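Local structure of probable M18 family aminopeptidase 1 (Thermotoga maritima, 2GLF) at residues N343-V354 against L380-T391; L52-M62 against R298-A306. The protein probably acts as a metal-dependent aminopeptidase of the M18 family, removing residues from the N-terminal end of peptides. One frame throughout, in Å; residues are numbered along the deposited sequence.

Contact 1: residues N343-V354 against L380-T391; sequences NAPKLGYGVALV and LNEQGVIWQVAT
Leu380, in the last turn of helix 370-382, sets CD1 4.4 Å from CD1 of Leu353 and also over one face of the Trp387 indole. A Schellman motif at Gly384 then ends the helix. Ile386 O accepts the backbone N-H of Val351, and Ile386 CG2 lies against Gly350 CA. Trp387 lies alongside Leu353, whose CD1 meets ring atom CZ3 obliquely at 3.7 Å. The indole is held by a straight bond from NE1 to Asn381 OD1. Gln388 reaches back to the turn 346-349. Its CG sits between the backbone N and the carbonyl carbon (chi1 58°), and the extended chain carries the amide onto main-chain atoms. OE1 accepts from Lys346 N at 2.9 Å. NE2 gives a nearly straight bond to Lys346 O (2.8 Å, 172°), in the amide plane, and a second to Gly350 O. These three bonds fix the rotation of the amide. Ala390 CB packs between Pro345 CD at 3.4 Å and Ala352 CB. Thr391 OG1 bonds weakly to Asn343 O. Backbone bonds pair Val351 to Leu353 with Trp387 to Val389 in parallel; strand 351-354, helix 370-382 and strand 387-389 form a beta-alpha-beta unit.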
loop_
_atom_site.group_PDB
_atom_site.type_symbol
_atom_site.label_atom_id
_atom_site.label_comp_id
_atom_site.label_asym_id
_atom_site.label_seq_id
_atom_site.Cartn_x
_atom_site.Cartn_y
_atom_site.Cartn_z
ATOM N N ASN A 343 19.992 26.897 20.297
ATOM C CA ASN A 343 18.940 27.560 21.075
ATOM C C ASN A 343 18.280 26.578 22.039
ATOM O O ASN A 343 17.106 26.733 22.388
ATOM C CB ASN A 343 17.877 28.158 20.145
ATOM C CG ASN A 343 18.329 29.456 19.492
ATOM O OD1 ASN A 343 18.195 30.533 20.069
ATOM N ND2 ASN A 343 18.879 29.355 18.287
ATOM N N ALA A 344 19.048 25.571 22.463
ATOM C CA ALA A 344 18.567 24.544 23.386
ATOM C C ALA A 344 19.332 24.587 24.704
ATOM O O ALA A 344 20.539 24.818 24.730
ATOM C CB ALA A 344 18.714 23.180 22.754
ATOM N N PRO A 345 18.638 24.358 25.821
ATOM C CA PRO A 345 19.300 24.381 27.124
ATOM C C PRO A 345 20.078 23.108 27.428
ATOM O O PRO A 345 19.721 22.022 26.961
ATOM C CB PRO A 345 18.140 24.576 28.085
ATOM C CG PRO A 345 17.057 23.784 27.428
ATOM C CD PRO A 345 17.182 24.203 25.977
ATOM N N LYS A 346 21.140 23.254 28.216
ATOM C CA LYS A 346 21.977 22.130 28.628
ATOM C C LYS A 346 21.911 22.069 30.156
ATOM O O LYS A 346 21.830 23.114 30.818
ATOM C CB LYS A 346 23.428 22.354 28.193
ATOM C CG LYS A 346 23.632 22.584 26.711
ATOM C CD LYS A 346 23.448 21.308 25.913
ATOM C CE LYS A 346 24.639 21.075 24.998
ATOM N NZ LYS A 346 25.885 20.975 25.799
ATOM N N LEU A 347 21.946 20.857 30.711
ATOM C CA LEU A 347 21.898 20.675 32.165
ATOM C C LEU A 347 23.095 21.309 32.871
ATOM O O LEU A 347 24.232 21.163 32.435
ATOM C CB LEU A 347 21.860 19.187 32.521
ATOM C CG LEU A 347 20.615 18.375 32.179
ATOM C CD1 LEU A 347 20.909 16.898 32.409
ATOM C CD2 LEU A 347 19.449 18.836 33.034
ATOM N N GLY A 348 22.831 22.011 33.967
ATOM C CA GLY A 348 23.901 22.636 34.723
ATOM C C GLY A 348 24.457 23.934 34.162
ATOM O O GLY A 348 25.476 24.435 34.650
ATOM N N TYR A 349 23.805 24.489 33.144
ATOM C CA TYR A 349 24.281 25.738 32.568
ATOM C C TYR A 349 23.388 26.934 32.866
ATOM O O TYR A 349 23.314 27.881 32.080
ATOM C CB TYR A 349 24.509 25.582 31.059
ATOM C CG TYR A 349 25.836 24.919 30.758
ATOM C CD1 TYR A 349 26.039 23.562 31.017
ATOM C CD2 TYR A 349 26.920 25.670 30.305
ATOM C CE1 TYR A 349 27.289 22.978 30.839
ATOM C CE2 TYR A 349 28.171 25.092 30.127
ATOM C CZ TYR A 349 28.349 23.751 30.396
ATOM O OH TYR A 349 29.592 23.190 30.235
ATOM N N GLY A 350 22.714 26.876 34.011
ATOM C CA GLY A 350 21.868 27.976 34.434
ATOM C C GLY A 350 20.375 27.851 34.232
ATOM O O GLY A 350 19.876 26.827 33.771
ATOM N N VAL A 351 19.665 28.915 34.596
ATOM C CA VAL A 351 18.220 28.968 34.456
ATOM C C VAL A 351 17.945 29.190 32.981
ATOM O O VAL A 351 18.706 29.884 32.299
ATOM C CB VAL A 351 17.615 30.156 35.225
ATOM C CG1 VAL A 351 16.144 29.915 35.474
ATOM C CG2 VAL A 351 18.354 30.364 36.521
ATOM N N ALA A 352 16.862 28.601 32.491
ATOM C CA ALA A 352 16.505 28.752 31.094
ATOM C C ALA A 352 15.510 29.876 30.931
ATOM O O ALA A 352 14.518 29.954 31.659
ATOM C CB ALA A 352 15.914 27.464 30.557
ATOM N N LEU A 353 15.796 30.758 29.980
ATOM C CA LEU A 353 14.926 31.885 29.674
ATOM C C LEU A 353 14.262 31.522 28.348
ATOM O O LEU A 353 14.929 31.416 27.316
ATOM C CB LEU A 353 15.757 33.172 29.559
ATOM C CG LEU A 353 15.071 34.514 29.288
ATOM C CD1 LEU A 353 15.968 35.639 29.758
ATOM C CD2 LEU A 353 14.763 34.663 27.803
ATOM N N VAL A 354 12.953 31.296 28.392
ATOM C CA VAL A 354 12.182 30.915 27.212
ATOM C C VAL A 354 11.341 32.084 26.727
ATOM O O VAL A 354 10.366 32.470 27.381
ATOM C CB VAL A 354 11.222 29.748 27.526
ATOM C CG1 VAL A 354 10.710 29.154 26.248
ATOM C CG2 VAL A 354 11.921 28.697 28.374
ATOM N N LEU A 380 19.405 39.950 35.693
ATOM C CA LEU A 380 20.183 38.721 35.742
ATOM C C LEU A 380 21.674 38.982 35.690
ATOM O O LEU A 380 22.390 38.702 36.647
ATOM C CB LEU A 380 19.791 37.787 34.596
ATOM C CG LEU A 380 18.390 37.174 34.650
ATOM C CD1 LEU A 380 18.209 36.257 33.448
ATOM C CD2 LEU A 380 18.185 36.407 35.955
ATOM N N ASN A 381 22.143 39.517 34.571
ATOM C CA ASN A 381 23.561 39.792 34.417
ATOM C C ASN A 381 24.128 40.661 35.538
ATOM O O ASN A 381 25.251 40.428 36.001
ATOM C CB ASN A 381 23.831 40.443 33.060
ATOM C CG ASN A 381 23.587 39.496 31.912
ATOM O OD1 ASN A 381 23.978 38.331 31.962
ATOM N ND2 ASN A 381 22.948 39.992 30.863
ATOM N N GLU A 382 23.357 41.651 35.981
ATOM C CA GLU A 382 23.813 42.527 37.053
ATOM C C GLU A 382 23.977 41.800 38.393
ATOM O O GLU A 382 24.914 42.089 39.147
ATOM C CB GLU A 382 22.866 43.718 37.185
ATOM C CG GLU A 382 23.372 44.937 36.427
ATOM C CD GLU A 382 22.301 45.976 36.163
ATOM O OE1 GLU A 382 21.285 45.997 36.889
ATOM O OE2 GLU A 382 22.488 46.786 35.229
ATOM N N GLN A 383 23.087 40.854 38.686
ATOM C CA GLN A 383 23.182 40.090 39.925
ATOM C C GLN A 383 24.095 38.875 39.730
ATOM O O GLN A 383 24.254 38.044 40.636
ATOM C CB GLN A 383 21.799 39.617 40.378
ATOM C CG GLN A 383 20.817 40.726 40.682
ATOM C CD GLN A 383 21.406 41.794 41.580
ATOM O OE1 GLN A 383 22.210 42.614 41.141
ATOM N NE2 GLN A 383 21.011 41.787 42.846
ATOM N N GLY A 384 24.686 38.771 38.541
ATOM C CA GLY A 384 25.583 37.665 38.242
ATOM C C GLY A 384 24.924 36.298 38.194
ATOM O O GLY A 384 25.542 35.291 38.533
ATOM N N VAL A 385 23.667 36.257 37.769
ATOM C CA VAL A 385 22.940 34.998 37.679
ATOM C C VAL A 385 23.294 34.263 36.383
ATOM O O VAL A 385 23.283 34.847 35.298
ATOM C CB VAL A 385 21.424 35.240 37.713
ATOM C CG1 VAL A 385 20.692 33.930 37.902
ATOM C CG2 VAL A 385 21.084 36.212 38.814
ATOM N N ILE A 386 23.618 32.982 36.502
ATOM C CA ILE A 386 23.961 32.167 35.344
ATOM C C ILE A 386 22.673 31.756 34.624
ATOM O O ILE A 386 21.803 31.120 35.215
ATOM C CB ILE A 386 24.744 30.885 35.768
ATOM C CG1 ILE A 386 26.201 31.227 36.097
ATOM C CG2 ILE A 386 24.721 29.866 34.652
ATOM C CD1 ILE A 386 26.370 32.168 37.253
ATOM N N TRP A 387 22.545 32.123 33.354
ATOM C CA TRP A 387 21.349 31.764 32.596
ATOM C C TRP A 387 21.680 31.387 31.147
ATOM O O TRP A 387 22.779 31.652 30.648
ATOM C CB TRP A 387 20.336 32.917 32.623
ATOM C CG TRP A 387 20.818 34.160 31.936
ATOM C CD1 TRP A 387 21.774 35.034 32.383
ATOM C CD2 TRP A 387 20.433 34.619 30.636
ATOM N NE1 TRP A 387 22.011 36.002 31.435
ATOM C CE2 TRP A 387 21.203 35.771 30.354
ATOM C CE3 TRP A 387 19.514 34.166 29.678
ATOM C CZ2 TRP A 387 21.081 36.477 29.151
ATOM C CZ3 TRP A 387 19.392 34.868 28.482
ATOM C CH2 TRP A 387 20.173 36.011 28.230
ATOM N N GLN A 388 20.720 30.762 30.477
ATOM C CA GLN A 388 20.897 30.333 29.093
ATOM C C GLN A 388 19.564 30.456 28.361
ATOM O O GLN A 388 18.513 30.412 28.990
ATOM C CB GLN A 388 21.391 28.877 29.061
ATOM C CG GLN A 388 20.466 27.888 29.760
ATOM C CD GLN A 388 21.006 26.466 29.766
ATOM O OE1 GLN A 388 21.600 26.010 28.787
ATOM N NE2 GLN A 388 20.781 25.747 30.866
ATOM N N VAL A 389 19.603 30.622 27.041
ATOM C CA VAL A 389 18.364 30.733 26.270
ATOM C C VAL A 389 17.872 29.328 25.975
ATOM O O VAL A 389 18.672 28.412 25.824
ATOM C CB VAL A 389 18.563 31.493 24.919
ATOM C CG1 VAL A 389 19.885 32.234 24.924
ATOM C CG2 VAL A 389 18.476 30.539 23.743
ATOM N N ALA A 390 16.558 29.158 25.898
ATOM C CA ALA A 390 16.006 27.840 25.615
ATOM C C ALA A 390 14.802 27.899 24.688
ATOM O O ALA A 390 13.972 28.802 24.772
ATOM C CB ALA A 390 15.629 27.135 26.913
ATOM N N THR A 391 14.728 26.921 23.797
ATOM C CA THR A 391 13.644 26.813 22.842
ATOM C C THR A 391 13.111 25.392 22.932
ATOM O O THR A 391 13.880 24.446 23.118
ATOM C CB THR A 391 14.142 27.072 21.420
ATOM O OG1 THR A 391 14.660 28.405 21.329
ATOM C CG2 THR A 391 13.013 26.914 20.435
#

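Contact 2: residues L52-M62 against R298-A306; sequences LEDFAGDPMNM and RQILKMQGA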
loop_
_atom_site.group_PDB
_atom_site.type_symbol
_atom_site.label_atom_id
_atom_site.label_comp_id
_atom_site.label_asym_id
_atom_site.label_seq_id
_atom_site.Cartn_x
_atom_site.Cartn_y
_atom_site.Cartn_z
ATOM N N LEU A 52 -5.146 35.650 54.105
ATOM C CA LEU A 52 -5.659 36.960 53.701
ATOM C C LEU A 52 -7.066 37.072 54.291
ATOM O O LEU A 52 -7.704 36.056 54.554
ATOM C CB LEU A 52 -5.727 37.050 52.172
ATOM C CG LEU A 52 -6.211 38.369 51.569
ATOM C CD1 LEU A 52 -5.267 39.469 51.985
ATOM C CD2 LEU A 52 -6.265 38.272 50.051
ATOM N N GLU A 53 -7.541 38.293 54.510
ATOM C CA GLU A 53 -8.870 38.521 55.088
ATOM C C GLU A 53 -8.812 38.339 56.607
ATOM O O GLU A 53 -9.349 39.157 57.358
ATOM C CB GLU A 53 -9.908 37.573 54.462
ATOM C CG GLU A 53 -10.291 36.364 55.304
ATOM C CD GLU A 53 -10.932 35.264 54.476
ATOM O OE1 GLU A 53 -10.216 34.637 53.666
ATOM O OE2 GLU A 53 -12.149 35.027 54.628
ATOM N N ASP A 54 -8.163 37.262 57.051
ATOM C CA ASP A 54 -7.987 36.990 58.477
ATOM C C ASP A 54 -6.807 37.850 58.927
ATOM O O ASP A 54 -6.273 37.665 60.019
ATOM C CB ASP A 54 -7.629 35.514 58.708
ATOM C CG ASP A 54 -8.836 34.603 58.673
ATOM O OD1 ASP A 54 -9.792 34.917 57.939
ATOM O OD2 ASP A 54 -8.825 33.564 59.369
ATOM N N PHE A 55 -6.417 38.795 58.069
ATOM C CA PHE A 55 -5.274 39.673 58.310
ATOM C C PHE A 55 -5.359 40.723 59.420
ATOM O O PHE A 55 -5.065 40.435 60.584
ATOM C CB PHE A 55 -4.885 40.369 57.003
ATOM C CG PHE A 55 -3.695 41.277 57.135
ATOM C CD1 PHE A 55 -2.467 40.779 57.563
ATOM C CD2 PHE A 55 -3.802 42.635 56.844
ATOM C CE1 PHE A 55 -1.363 41.616 57.701
ATOM C CE2 PHE A 55 -2.705 43.481 56.978
ATOM C CZ PHE A 55 -1.481 42.967 57.408
ATOM N N ALA A 56 -5.734 41.945 59.047
ATOM C CA ALA A 56 -5.817 43.056 59.994
ATOM C C ALA A 56 -4.410 43.379 60.483
ATOM O O ALA A 56 -3.902 42.719 61.390
ATOM C CB ALA A 56 -6.708 42.687 61.174
ATOM N N GLY A 57 -3.778 44.383 59.878
ATOM C CA GLY A 57 -2.434 44.744 60.297
ATOM C C GLY A 57 -1.621 45.586 59.328
ATOM O O GLY A 57 -0.447 45.294 59.086
ATOM N N ASP A 58 -2.243 46.628 58.780
ATOM C CA ASP A 58 -1.596 47.550 57.836
ATOM C C ASP A 58 -1.516 47.035 56.399
ATOM O O ASP A 58 -0.593 46.305 56.031
ATOM C CB ASP A 58 -0.191 47.930 58.320
ATOM C CG ASP A 58 0.471 48.971 57.430
ATOM O OD1 ASP A 58 -0.144 50.029 57.178
ATOM O OD2 ASP A 58 1.610 48.737 56.983
ATOM N N PRO A 59 -2.480 47.435 55.562
ATOM C CA PRO A 59 -2.562 47.038 54.154
ATOM C C PRO A 59 -1.275 47.293 53.377
ATOM O O PRO A 59 -1.086 46.763 52.282
ATOM C CB PRO A 59 -3.720 47.882 53.628
ATOM C CG PRO A 59 -4.589 48.039 54.837
ATOM C CD PRO A 59 -3.584 48.345 55.912
HETATM N N MSE A 60 -0.396 48.109 53.945
HETATM C CA MSE A 60 0.857 48.440 53.290
HETATM C C MSE A 60 1.918 47.400 53.576
HETATM O O MSE A 60 2.941 47.350 52.900
HETATM C CB MSE A 60 1.336 49.817 53.743
HETATM C CG MSE A 60 1.398 50.845 52.625
HETATM SE SE MSE A 60 -0.148 50.798 51.460
HETATM C CE MSE A 60 -1.553 51.030 52.771
ATOM N N ASN A 61 1.680 46.572 54.582
ATOM C CA ASN A 61 2.635 45.533 54.916
ATOM C C ASN A 61 1.921 44.247 55.305
ATOM O O ASN A 61 1.531 44.067 56.459
ATOM C CB ASN A 61 3.555 45.981 56.048
ATOM C CG ASN A 61 4.638 44.965 56.348
ATOM O OD1 ASN A 61 4.372 43.900 56.907
ATOM N ND2 ASN A 61 5.868 45.281 55.960
HETATM N N MSE A 62 1.754 43.360 54.328
HETATM C CA MSE A 62 1.078 42.090 54.550
HETATM C C MSE A 62 1.947 40.933 54.078
HETATM O O MSE A 62 2.680 41.053 53.096
HETATM C CB MSE A 62 -0.244 42.042 53.772
HETATM C CG MSE A 62 -1.214 43.181 54.040
HETATM SE SE MSE A 62 -2.782 43.151 52.866
HETATM C CE MSE A 62 -3.747 41.723 53.714
ATOM N N ARG A 298 -7.962 41.904 44.177
ATOM C CA ARG A 298 -9.014 42.852 44.519
ATOM C C ARG A 298 -9.197 42.920 46.036
ATOM O O ARG A 298 -9.377 44.000 46.601
ATOM C CB ARG A 298 -10.338 42.458 43.851
ATOM C CG ARG A 298 -10.491 42.964 42.428
ATOM C CD ARG A 298 -11.931 42.814 41.955
ATOM N NE ARG A 298 -12.292 41.420 41.717
ATOM C CZ ARG A 298 -12.020 40.757 40.595
ATOM N NH1 ARG A 298 -11.389 41.360 39.600
ATOM N NH2 ARG A 298 -12.368 39.484 40.474
ATOM N N GLN A 299 -9.146 41.767 46.697
ATOM C CA GLN A 299 -9.302 41.730 48.144
ATOM C C GLN A 299 -8.245 42.622 48.779
ATOM O O GLN A 299 -8.539 43.416 49.671
ATOM C CB GLN A 299 -9.149 40.301 48.660
ATOM C CG GLN A 299 -9.394 40.158 50.149
ATOM C CD GLN A 299 -10.774 40.640 50.565
ATOM O OE1 GLN A 299 -11.791 40.177 50.045
ATOM N NE2 GLN A 299 -10.813 41.577 51.509
ATOM N N ILE A 300 -7.014 42.489 48.302
ATOM C CA ILE A 300 -5.904 43.276 48.814
ATOM C C ILE A 300 -6.100 44.757 48.489
ATOM O O ILE A 300 -5.773 45.625 49.302
ATOM C CB ILE A 300 -4.559 42.774 48.220
ATOM C CG1 ILE A 300 -4.254 41.374 48.769
ATOM C CG2 ILE A 300 -3.421 43.760 48.542
ATOM C CD1 ILE A 300 -3.011 40.744 48.186
ATOM N N LEU A 301 -6.639 45.040 47.306
ATOM C CA LEU A 301 -6.877 46.419 46.896
ATOM C C LEU A 301 -7.920 47.110 47.776
ATOM O O LEU A 301 -7.727 48.258 48.192
ATOM C CB LEU A 301 -7.314 46.474 45.429
ATOM C CG LEU A 301 -6.191 46.303 44.402
ATOM C CD1 LEU A 301 -6.773 46.324 42.996
ATOM C CD2 LEU A 301 -5.169 47.420 44.571
ATOM N N LYS A 302 -9.023 46.414 48.056
ATOM C CA LYS A 302 -10.080 46.973 48.894
ATOM C C LYS A 302 -9.499 47.275 50.259
ATOM O O LYS A 302 -9.792 48.314 50.853
ATOM C CB LYS A 302 -11.234 45.985 49.045
ATOM C CG LYS A 302 -11.921 45.662 47.742
ATOM C CD LYS A 302 -12.504 46.907 47.089
ATOM C CE LYS A 302 -13.651 47.473 47.904
ATOM N NZ LYS A 302 -14.271 48.641 47.222
HETATM N N MSE A 303 -8.665 46.360 50.743
HETATM C CA MSE A 303 -8.028 46.522 52.039
HETATM C C MSE A 303 -7.138 47.761 52.072
HETATM O O MSE A 303 -6.884 48.320 53.134
HETATM C CB MSE A 303 -7.217 45.279 52.382
HETATM C CG MSE A 303 -8.072 44.035 52.504
HETATM SE SE MSE A 303 -7.061 42.498 53.070
HETATM C CE MSE A 303 -7.584 42.423 54.942
ATOM N N GLN A 304 -6.665 48.186 50.906
ATOM C CA GLN A 304 -5.831 49.373 50.817
ATOM C C GLN A 304 -6.705 50.571 50.466
ATOM O O GLN A 304 -6.207 51.633 50.096
ATOM C CB GLN A 304 -4.745 49.183 49.766
ATOM C CG GLN A 304 -3.685 48.190 50.188
ATOM C CD GLN A 304 -2.510 48.130 49.230
ATOM O OE1 GLN A 304 -1.536 47.414 49.475
ATOM N NE2 GLN A 304 -2.594 48.880 48.134
ATOM N N GLY A 305 -8.016 50.384 50.580
ATOM C CA GLY A 305 -8.949 51.456 50.296
ATOM C C GLY A 305 -9.359 51.622 48.847
ATOM O O GLY A 305 -9.918 52.657 48.494
ATOM N N ALA A 306 -9.098 50.623 48.007
ATOM C CA ALA A 306 -9.464 50.712 46.590
ATOM C C ALA A 306 -10.894 51.219 46.444
ATOM O O ALA A 306 -11.815 50.712 47.089
ATOM C CB ALA A 306 -9.322 49.348 45.922
#
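Pro59 and Gln304 bring the two backbones closest, with their CA atoms 5.2 Å apart. Towards Leu52 the chains separate, and the CA atoms of Glu53 and Gln299 are 7.7 Å apart. Segment 52-62 is an irregular loop joining strands 50-51 and 64-67, with a type I turn at Asp58 to Asn61. It packs on the C-terminal end of helix 292-303, which a Schellman motif closes. There Gly305 N bonds to Lys302 O and Ala306 N to Leu301 O. No clear hydrogen bond crosses between loop and helix; the contacts are mainly between apolar groups.

Leu52 points at the helix and lays its two methyls on the side facing the loop. CD1 reaches SE of Met303, a selenomethionine, at 3.7 Å. CD2 lies on the aliphatic part of Gln299, 3.7 Å from CG. The Leu52 side chain crosses that of Ile300 at about a right angle, and runs antiparallel to the side chains of Gln299 and Met303. An alanine here would remove CG and both methyls and would probably leave a gap between Gln299, Ile300 and Met303, with the Met303 side chain freer to move.

Further along the loop, Pro59 sets its ring against the last turn, and its CB lies 3.5 Å from Gln304 CG. Val64 of the next strand backs Leu52 and Phe55. Beyond the loop contact, Lys302 and Arg298 form salt bridges with Asp308 and Asp314, respectively, of a neighbouring subunit.

Met303 CG stands anti to its carbonyl carbon (chi1 -62°). On the same side of Met303 SE as Leu52 CD1 lies CE of Met62, also a selenomethionine, 3.5 Å away. Met303 CE stops at the edge of the Phe55 ring, near the ring plane and 4.0 Å from Phe55 CB.

Overall arrangement
Contacts 1 and 2 do not touch. Their centres are 36 Å apart and their nearest atoms about 20 Å. They lie near opposite borders of one mixed sheet. Contact 1 includes the outermost strand 387-389. The loop of contact 2 follows the other outermost strand, 50-51. Between these borders run strands 87-92 and 321-329, which bring His92 and Asp326 to a bound manganese. Contact 1 is the nearer to the metal, with the Val354 side chain about 11 Å from a manganese ion, yet neither contact forms part of the metal site. Each also borders other subunits: Asn343 ND2 bonds to Asp340 within the chain and OD1 to Asn103 N of one neighbouring subunit; contact 2 faces a different copy.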